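Local coordinates for gentamicin resistance protein (Enterococcus gallinarum, PDB 6CTZ) that probably phosphorylates the 2''-hydroxyl of aminoglycoside antibiotics such as kanamycin at the expense of a guanine nucleotide, with magnesium, so conferring gentamicin resistance, at residues 169-174 with 257-262; 261-266 with 290-295. The protein carries 2 engineered substitutions. All blocks are in the same frame, centred on the assembly; numbering follows the deposited sequence.

Contact 1 (169-174 with 257-262); sequences TLRFQS and KVSLFV
Arg171 reaches across from helix 162-176 and puts the end of its guanidinium against Ser259 on helix 251-276. Arg171 NH2 donates to Ser259 OG at 3.1 Å, with an N-H...O angle of 149° and the hydroxyl tilted from the guanidinium plane. A second, weak bond runs from Arg171 NH2 to the backbone O of Ser259, 3.0 Å away and clearly bent. The other terminal nitrogen is served by a water: Arg171 NH1 donates to it at 2.8 Å, and the water in turn donates to Ser259 OG at 3.0 Å. NE goes to the hydroxyl of Thr263, one turn further along, so all three guanidinium nitrogens have a partner. The Ser259 hydroxyl sits between its own N and carbonyl carbon (chi1 81°), from where it also hydrogen-bonds the carbonyl O of Arg256.

Leu260 supplies the apolar half. Its CD2 sits 3.5 Å above the guanidinium plane of Arg171, over the centre, and also packs against the backbone O of Arg171. Bends at chi2 and chi3 fold the arginine round this methyl. The axes of 169-174 and 257-262 approach to 10.0 Å, with 132° between their N-to-C directions. The buried guanidinium is thus met by neutral oxygens and a water, whose dipoles would be expected to stabilise its positive charge.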
loop_
_atom_site.group_PDB
_atom_site.type_symbol
_atom_site.label_atom_id
_atom_site.label_comp_id
_atom_site.label_asym_id
_atom_site.label_seq_id
_atom_site.Cartn_x
_atom_site.Cartn_y
_atom_site.Cartn_z
ATOM N N THR A 169 -22.576 9.198 4.230
ATOM C CA THR A 169 -22.582 10.104 5.373
ATOM C C THR A 169 -22.600 9.329 6.685
ATOM O O THR A 169 -21.908 9.694 7.646
ATOM C CB THR A 169 -23.784 11.039 5.283
ATOM O OG1 THR A 169 -23.686 11.814 4.083
ATOM C CG2 THR A 169 -23.832 11.966 6.491
ATOM N N LEU A 170 -23.385 8.248 6.737
ATOM C CA LEU A 170 -23.420 7.389 7.916
ATOM C C LEU A 170 -22.041 6.817 8.217
ATOM O O LEU A 170 -21.605 6.801 9.372
ATOM C CB LEU A 170 -24.414 6.252 7.683
ATOM C CG LEU A 170 -24.423 5.132 8.727
ATOM C CD1 LEU A 170 -24.852 5.634 10.101
ATOM C CD2 LEU A 170 -25.305 3.992 8.260
ATOM N N ARG A 171 -21.343 6.334 7.185
ATOM C CA ARG A 171 -20.028 5.736 7.391
ATOM C C ARG A 171 -19.023 6.771 7.881
ATOM O O ARG A 171 -18.262 6.515 8.819
ATOM C CB ARG A 171 -19.545 5.065 6.104
ATOM C CG ARG A 171 -20.470 3.966 5.594
ATOM C CD ARG A 171 -20.413 2.738 6.491
ATOM N NE ARG A 171 -19.233 1.910 6.216
ATOM C CZ ARG A 171 -18.952 0.775 6.852
ATOM N NH1 ARG A 171 -19.742 0.333 7.830
ATOM N NH2 ARG A 171 -17.869 0.082 6.525
ATOM N N PHE A 172 -19.006 7.951 7.258
ATOM C CA PHE A 172 -18.118 9.011 7.727
ATOM C C PHE A 172 -18.440 9.400 9.166
ATOM O O PHE A 172 -17.538 9.542 9.997
ATOM C CB PHE A 172 -18.199 10.226 6.803
ATOM C CG PHE A 172 -17.344 10.117 5.570
ATOM C CD1 PHE A 172 -15.963 10.236 5.643
ATOM C CD2 PHE A 172 -17.928 9.916 4.330
ATOM C CE1 PHE A 172 -15.182 10.149 4.496
ATOM C CE2 PHE A 172 -17.153 9.832 3.182
ATOM C CZ PHE A 172 -15.774 9.942 3.272
ATOM N N GLN A 173 -19.729 9.568 9.481
ATOM C CA GLN A 173 -20.088 9.955 10.840
ATOM C C GLN A 173 -19.781 8.849 11.844
ATOM O O GLN A 173 -19.348 9.136 12.966
ATOM C CB GLN A 173 -21.548 10.400 10.912
ATOM C CG GLN A 173 -21.806 11.720 10.199
ATOM C CD GLN A 173 -20.724 12.751 10.475
ATOM O OE1 GLN A 173 -19.891 13.039 9.615
ATOM N NE2 GLN A 173 -20.728 13.306 11.681
ATOM N N SER A 174 -19.976 7.585 11.462
ATOM C CA SER A 174 -19.668 6.491 12.379
ATOM C C SER A 174 -18.189 6.472 12.743
ATOM O O SER A 174 -17.825 6.182 13.891
ATOM C CB SER A 174 -20.106 5.157 11.778
ATOM O OG SER A 174 -21.520 5.057 11.758
ATOM N N LYS A 257 -13.937 -1.056 12.386
ATOM C CA LYS A 257 -13.069 0.085 12.110
ATOM C C LYS A 257 -12.380 -0.053 10.757
ATOM O O LYS A 257 -12.371 0.885 9.950
ATOM C CB LYS A 257 -12.021 0.203 13.209
ATOM C CG LYS A 257 -11.118 1.407 13.050
ATOM C CD LYS A 257 -10.052 1.456 14.125
ATOM C CE LYS A 257 -9.067 2.579 13.872
ATOM N NZ LYS A 257 -8.003 2.633 14.911
ATOM N N VAL A 258 -11.786 -1.221 10.495
ATOM C CA VAL A 258 -11.093 -1.400 9.223
ATOM C C VAL A 258 -12.082 -1.349 8.060
ATOM O O VAL A 258 -11.758 -0.833 6.983
ATOM C CB VAL A 258 -10.259 -2.694 9.240
ATOM C CG1 VAL A 258 -9.540 -2.880 7.903
ATOM C CG2 VAL A 258 -9.236 -2.639 10.343
ATOM N N SER A 259 -13.307 -1.849 8.259
ATOM C CA SER A 259 -14.293 -1.794 7.189
ATOM C C SER A 259 -14.662 -0.355 6.856
ATOM O O SER A 259 -14.978 -0.047 5.701
ATOM C CB SER A 259 -15.531 -2.613 7.566
ATOM O OG SER A 259 -16.396 -1.892 8.428
ATOM N N LEU A 260 -14.637 0.538 7.855
ATOM C CA LEU A 260 -14.828 1.958 7.579
ATOM C C LEU A 260 -13.697 2.490 6.699
ATOM O O LEU A 260 -13.944 3.197 5.716
ATOM C CB LEU A 260 -14.946 2.742 8.887
ATOM C CG LEU A 260 -16.247 2.472 9.662
ATOM C CD1 LEU A 260 -16.106 2.886 11.132
ATOM C CD2 LEU A 260 -17.446 3.159 9.029
ATOM N N PHE A 261 -12.443 2.136 7.022
ATOM C CA PHE A 261 -11.332 2.482 6.138
ATOM C C PHE A 261 -11.558 1.943 4.730
ATOM O O PHE A 261 -11.191 2.596 3.750
ATOM C CB PHE A 261 -10.009 1.919 6.674
ATOM C CG PHE A 261 -9.535 2.534 7.968
ATOM C CD1 PHE A 261 -9.936 3.799 8.359
ATOM C CD2 PHE A 261 -8.662 1.832 8.786
ATOM C CE1 PHE A 261 -9.479 4.347 9.550
ATOM C CE2 PHE A 261 -8.207 2.368 9.965
ATOM C CZ PHE A 261 -8.614 3.630 10.351
ATOM N N VAL A 262 -12.121 0.735 4.604
ATOM C CA VAL A 262 -12.386 0.183 3.274
ATOM C C VAL A 262 -13.388 1.050 2.522
ATOM O O VAL A 262 -13.216 1.317 1.328
ATOM C CB VAL A 262 -12.830 -1.291 3.349
ATOM C CG1 VAL A 262 -13.297 -1.781 1.987
ATOM C CG2 VAL A 262 -11.696 -2.168 3.846
HETATM O O HOH W 1 -19.336 -2.424 8.295
#

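Contact 2 (261-266 with 290-295); sequences FVTFDQ and EEDKAN. With KAN (kanamycin a), chain E.
Thr263 and Asp292 make the tight point between helices 251-276 and 279-296. Thr263 OG1 donates to Asp292 OD2 over 2.7 Å, meeting the carboxylate on its syn side and a little out of its plane, while the two side chains cross at about a right angle. With CG trans to the backbone N (chi1 -169°), the aspartate pushes its carboxylate straight at the neighbouring helix. The methyl CG2 of Thr263 also lies 3.5 Å from Asp292 OD2. Tyr167 of helix 162-176 gives OD2 a second hydroxyl, and the buried carboxylate is held from two helices; such donors would be expected to stabilise its negative charge.

Around the other oxygen the fit is looser. Asp292 OD1 is approached at longer range, by CG1 of Val262 at 3.9 Å and, further off, by CG of Gln266. Beyond this joint, the outer face of 290-295 is exposed.

Gln266 passes from this packing to the antibiotic. Its chain bends at chi2, and Gln266 NE2 donates to O7 of kanamycin at 2.9 Å, with an N-H...O angle of 161°. Gln266 OE1 comes within 2.6 Å of kanamycin O6, and Asp265 OD1 takes a weak bond from O15. Tyr229 also bonds Asp265 OD1, and Asp233, Asp192, Ser194, Asp217 and Glu232 add further bonds to the drug. The pair is an antiparallel helical hairpin, its segments at 161°, forming one wall of the aminoglycoside pocket in a kinase-like phosphotransferase.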
loop_
_atom_site.group_PDB
_atom_site.type_symbol
_atom_site.label_atom_id
_atom_site.label_comp_id
_atom_site.label_asym_id
_atom_site.label_seq_id
_atom_site.Cartn_x
_atom_site.Cartn_y
_atom_site.Cartn_z
ATOM N N PHE A 261 -12.443 2.136 7.022
ATOM C CA PHE A 261 -11.332 2.482 6.138
ATOM C C PHE A 261 -11.558 1.943 4.730
ATOM O O PHE A 261 -11.191 2.596 3.750
ATOM C CB PHE A 261 -10.009 1.919 6.674
ATOM C CG PHE A 261 -9.535 2.534 7.968
ATOM C CD1 PHE A 261 -9.936 3.799 8.359
ATOM C CD2 PHE A 261 -8.662 1.832 8.786
ATOM C CE1 PHE A 261 -9.479 4.347 9.550
ATOM C CE2 PHE A 261 -8.207 2.368 9.965
ATOM C CZ PHE A 261 -8.614 3.630 10.351
ATOM N N VAL A 262 -12.121 0.735 4.604
ATOM C CA VAL A 262 -12.386 0.183 3.274
ATOM C C VAL A 262 -13.388 1.050 2.522
ATOM O O VAL A 262 -13.216 1.317 1.328
ATOM C CB VAL A 262 -12.830 -1.291 3.349
ATOM C CG1 VAL A 262 -13.297 -1.781 1.987
ATOM C CG2 VAL A 262 -11.696 -2.168 3.846
ATOM N N THR A 263 -14.463 1.483 3.199
ATOM C CA THR A 263 -15.400 2.417 2.572
ATOM C C THR A 263 -14.672 3.662 2.080
ATOM O O THR A 263 -14.865 4.104 0.942
ATOM C CB THR A 263 -16.507 2.818 3.555
ATOM O OG1 THR A 263 -17.224 1.654 3.992
ATOM C CG2 THR A 263 -17.484 3.820 2.891
ATOM N N PHE A 264 -13.828 4.244 2.933
ATOM C CA PHE A 264 -13.138 5.466 2.545
ATOM C C PHE A 264 -12.177 5.209 1.393
ATOM O O PHE A 264 -11.997 6.079 0.530
ATOM C CB PHE A 264 -12.419 6.072 3.753
ATOM C CG PHE A 264 -13.321 6.289 4.947
ATOM C CD1 PHE A 264 -14.682 6.534 4.782
ATOM C CD2 PHE A 264 -12.810 6.228 6.233
ATOM C CE1 PHE A 264 -15.511 6.718 5.883
ATOM C CE2 PHE A 264 -13.634 6.400 7.335
ATOM C CZ PHE A 264 -14.982 6.654 7.158
ATOM N N ASP A 265 -11.580 4.015 1.342
ATOM C CA ASP A 265 -10.744 3.657 0.201
ATOM C C ASP A 265 -11.546 3.637 -1.097
ATOM O O ASP A 265 -11.060 4.095 -2.138
ATOM C CB ASP A 265 -10.069 2.307 0.434
ATOM C CG ASP A 265 -9.191 1.897 -0.728
ATOM O OD1 ASP A 265 -8.217 2.619 -1.021
ATOM O OD2 ASP A 265 -9.476 0.862 -1.364
ATOM N N GLN A 266 -12.774 3.135 -1.064
ATOM C CA GLN A 266 -13.606 3.109 -2.247
ATOM C C GLN A 266 -13.907 4.538 -2.704
ATOM O O GLN A 266 -13.875 4.798 -3.859
ATOM C CB GLN A 266 -14.857 2.278 -2.046
ATOM C CG GLN A 266 -14.652 0.826 -1.707
ATOM C CD GLN A 266 -13.687 0.092 -2.617
ATOM O OE1 GLN A 266 -12.601 0.512 -2.819
ATOM N NE2 GLN A 266 -14.071 -0.978 -3.113
ATOM N N GLU A 290 -21.518 1.168 -4.523
ATOM C CA GLU A 290 -22.766 0.427 -4.357
ATOM C C GLU A 290 -22.512 -0.952 -3.759
ATOM O O GLU A 290 -23.257 -1.403 -2.883
ATOM C CB GLU A 290 -23.491 0.314 -5.699
ATOM C CG GLU A 290 -23.879 1.661 -6.307
ATOM C CD GLU A 290 -24.581 1.522 -7.646
ATOM O OE1 GLU A 290 -25.723 2.010 -7.777
ATOM O OE2 GLU A 290 -23.991 0.924 -8.570
ATOM N N GLU A 291 -21.444 -1.624 -4.200
ATOM C CA GLU A 291 -21.123 -2.942 -3.661
ATOM C C GLU A 291 -20.684 -2.862 -2.201
ATOM O O GLU A 291 -20.991 -3.757 -1.408
ATOM C CB GLU A 291 -20.048 -3.615 -4.513
ATOM C CG GLU A 291 -20.479 -3.844 -5.951
ATOM C CD GLU A 291 -19.447 -4.599 -6.764
ATOM O OE1 GLU A 291 -19.832 -5.223 -7.777
ATOM O OE2 GLU A 291 -18.255 -4.573 -6.393
ATOM N N ASP A 292 -19.955 -1.805 -1.831
ATOM C CA ASP A 292 -19.565 -1.624 -0.435
ATOM C C ASP A 292 -20.794 -1.556 0.468
ATOM O O ASP A 292 -20.849 -2.213 1.516
ATOM C CB ASP A 292 -18.725 -0.354 -0.301
ATOM C CG ASP A 292 -18.053 -0.235 1.048
ATOM O OD1 ASP A 292 -17.050 -0.940 1.273
ATOM O OD2 ASP A 292 -18.510 0.576 1.881
ATOM N N LYS A 293 -21.800 -0.770 0.068
ATOM C CA LYS A 293 -23.026 -0.675 0.853
ATOM C C LYS A 293 -23.745 -2.014 0.910
ATOM O O LYS A 293 -24.199 -2.440 1.979
ATOM C CB LYS A 293 -23.934 0.405 0.264
ATOM C CG LYS A 293 -25.291 0.521 0.944
ATOM C CD LYS A 293 -26.108 1.653 0.334
ATOM C CE LYS A 293 -27.427 1.863 1.068
ATOM N NZ LYS A 293 -28.371 0.724 0.881
ATOM N N ALA A 294 -23.846 -2.701 -0.231
ATOM C CA ALA A 294 -24.552 -3.978 -0.264
ATOM C C ALA A 294 -23.843 -5.028 0.581
ATOM O O ALA A 294 -24.495 -5.857 1.227
ATOM C CB ALA A 294 -24.707 -4.452 -1.709
ATOM N N ASN A 295 -22.510 -5.002 0.602
ATOM C CA ASN A 295 -21.768 -5.996 1.373
ATOM C C ASN A 295 -21.900 -5.772 2.874
ATOM O O ASN A 295 -21.921 -6.741 3.642
ATOM C CB ASN A 295 -20.294 -5.994 0.971
ATOM C CG ASN A 295 -20.066 -6.567 -0.416
ATOM O OD1 ASN A 295 -20.933 -7.242 -0.973
ATOM N ND2 ASN A 295 -18.893 -6.306 -0.977
HETATM C C1 KAN E . -8.822 -0.460 -5.847
HETATM C C2 KAN E . -10.294 -0.488 -5.431
HETATM C C3 KAN E . -10.814 -1.908 -5.509
HETATM C C4 KAN E . -10.633 -2.380 -6.943
HETATM C C5 KAN E . -9.168 -2.309 -7.364
HETATM C C6 KAN E . -8.982 -2.696 -8.828
HETATM C C7 KAN E . -4.175 -0.935 -3.344
HETATM C C8 KAN E . -4.559 0.162 -4.333
HETATM C C9 KAN E . -6.080 0.208 -4.504
HETATM C C10 KAN E . -6.645 -1.147 -4.934
HETATM C C11 KAN E . -6.196 -2.244 -3.966
HETATM C C12 KAN E . -4.679 -2.286 -3.835
HETATM C C13 KAN E . -3.846 2.456 -4.695
HETATM C C14 KAN E . -2.630 3.275 -4.290
HETATM C C15 KAN E . -2.865 3.841 -2.886
HETATM C C16 KAN E . -4.157 4.650 -2.871
HETATM C C17 KAN E . -5.302 3.799 -3.386
HETATM C C18 KAN E . -6.559 4.648 -3.492
HETATM N N1 KAN E . -7.577 -2.550 -9.162
HETATM N N2 KAN E . -6.677 -3.554 -4.393
HETATM N N3 KAN E . -2.724 -0.951 -3.172
HETATM N N4 KAN E . -1.759 4.673 -2.429
HETATM O O5 KAN E . -8.591 -1.016 -7.145
HETATM O O6 KAN E . -10.405 0.001 -4.091
HETATM O O7 KAN E . -12.199 -1.964 -5.150
HETATM O O8 KAN E . -11.096 -3.729 -7.047
HETATM O O9 KAN E . -8.072 -1.161 -4.850
HETATM O O10 KAN E . -6.410 1.173 -5.516
HETATM O O11 KAN E . -4.048 1.382 -3.778
HETATM O O12 KAN E . -4.992 3.302 -4.677
HETATM O O13 KAN E . -1.480 2.427 -4.358
HETATM O O14 KAN E . -4.496 5.086 -1.543
HETATM O O15 KAN E . -7.635 3.837 -3.973
#

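Contacts 1 and 2 lie on the same side of the chain's centre, their own centres about 9 Å apart, and both draw on helix 251-276, where they share Phe261 and Val262. Along the chain, 169-174 comes first, then the overlapping 257-262 and 261-266, and 290-295 near the C-terminus. The bond from Arg171 to Thr263 connects the two sites directly, and the stacked rings of Phe172 and Phe264 join them again. Helix 251-276 thus packs against both 162-176 and 279-296. Contact 2 lines the antibiotic pocket through Asp265 and Gln266; contact 1 lies further back, with the Arg171 side chain about 13 Å from kanamycin.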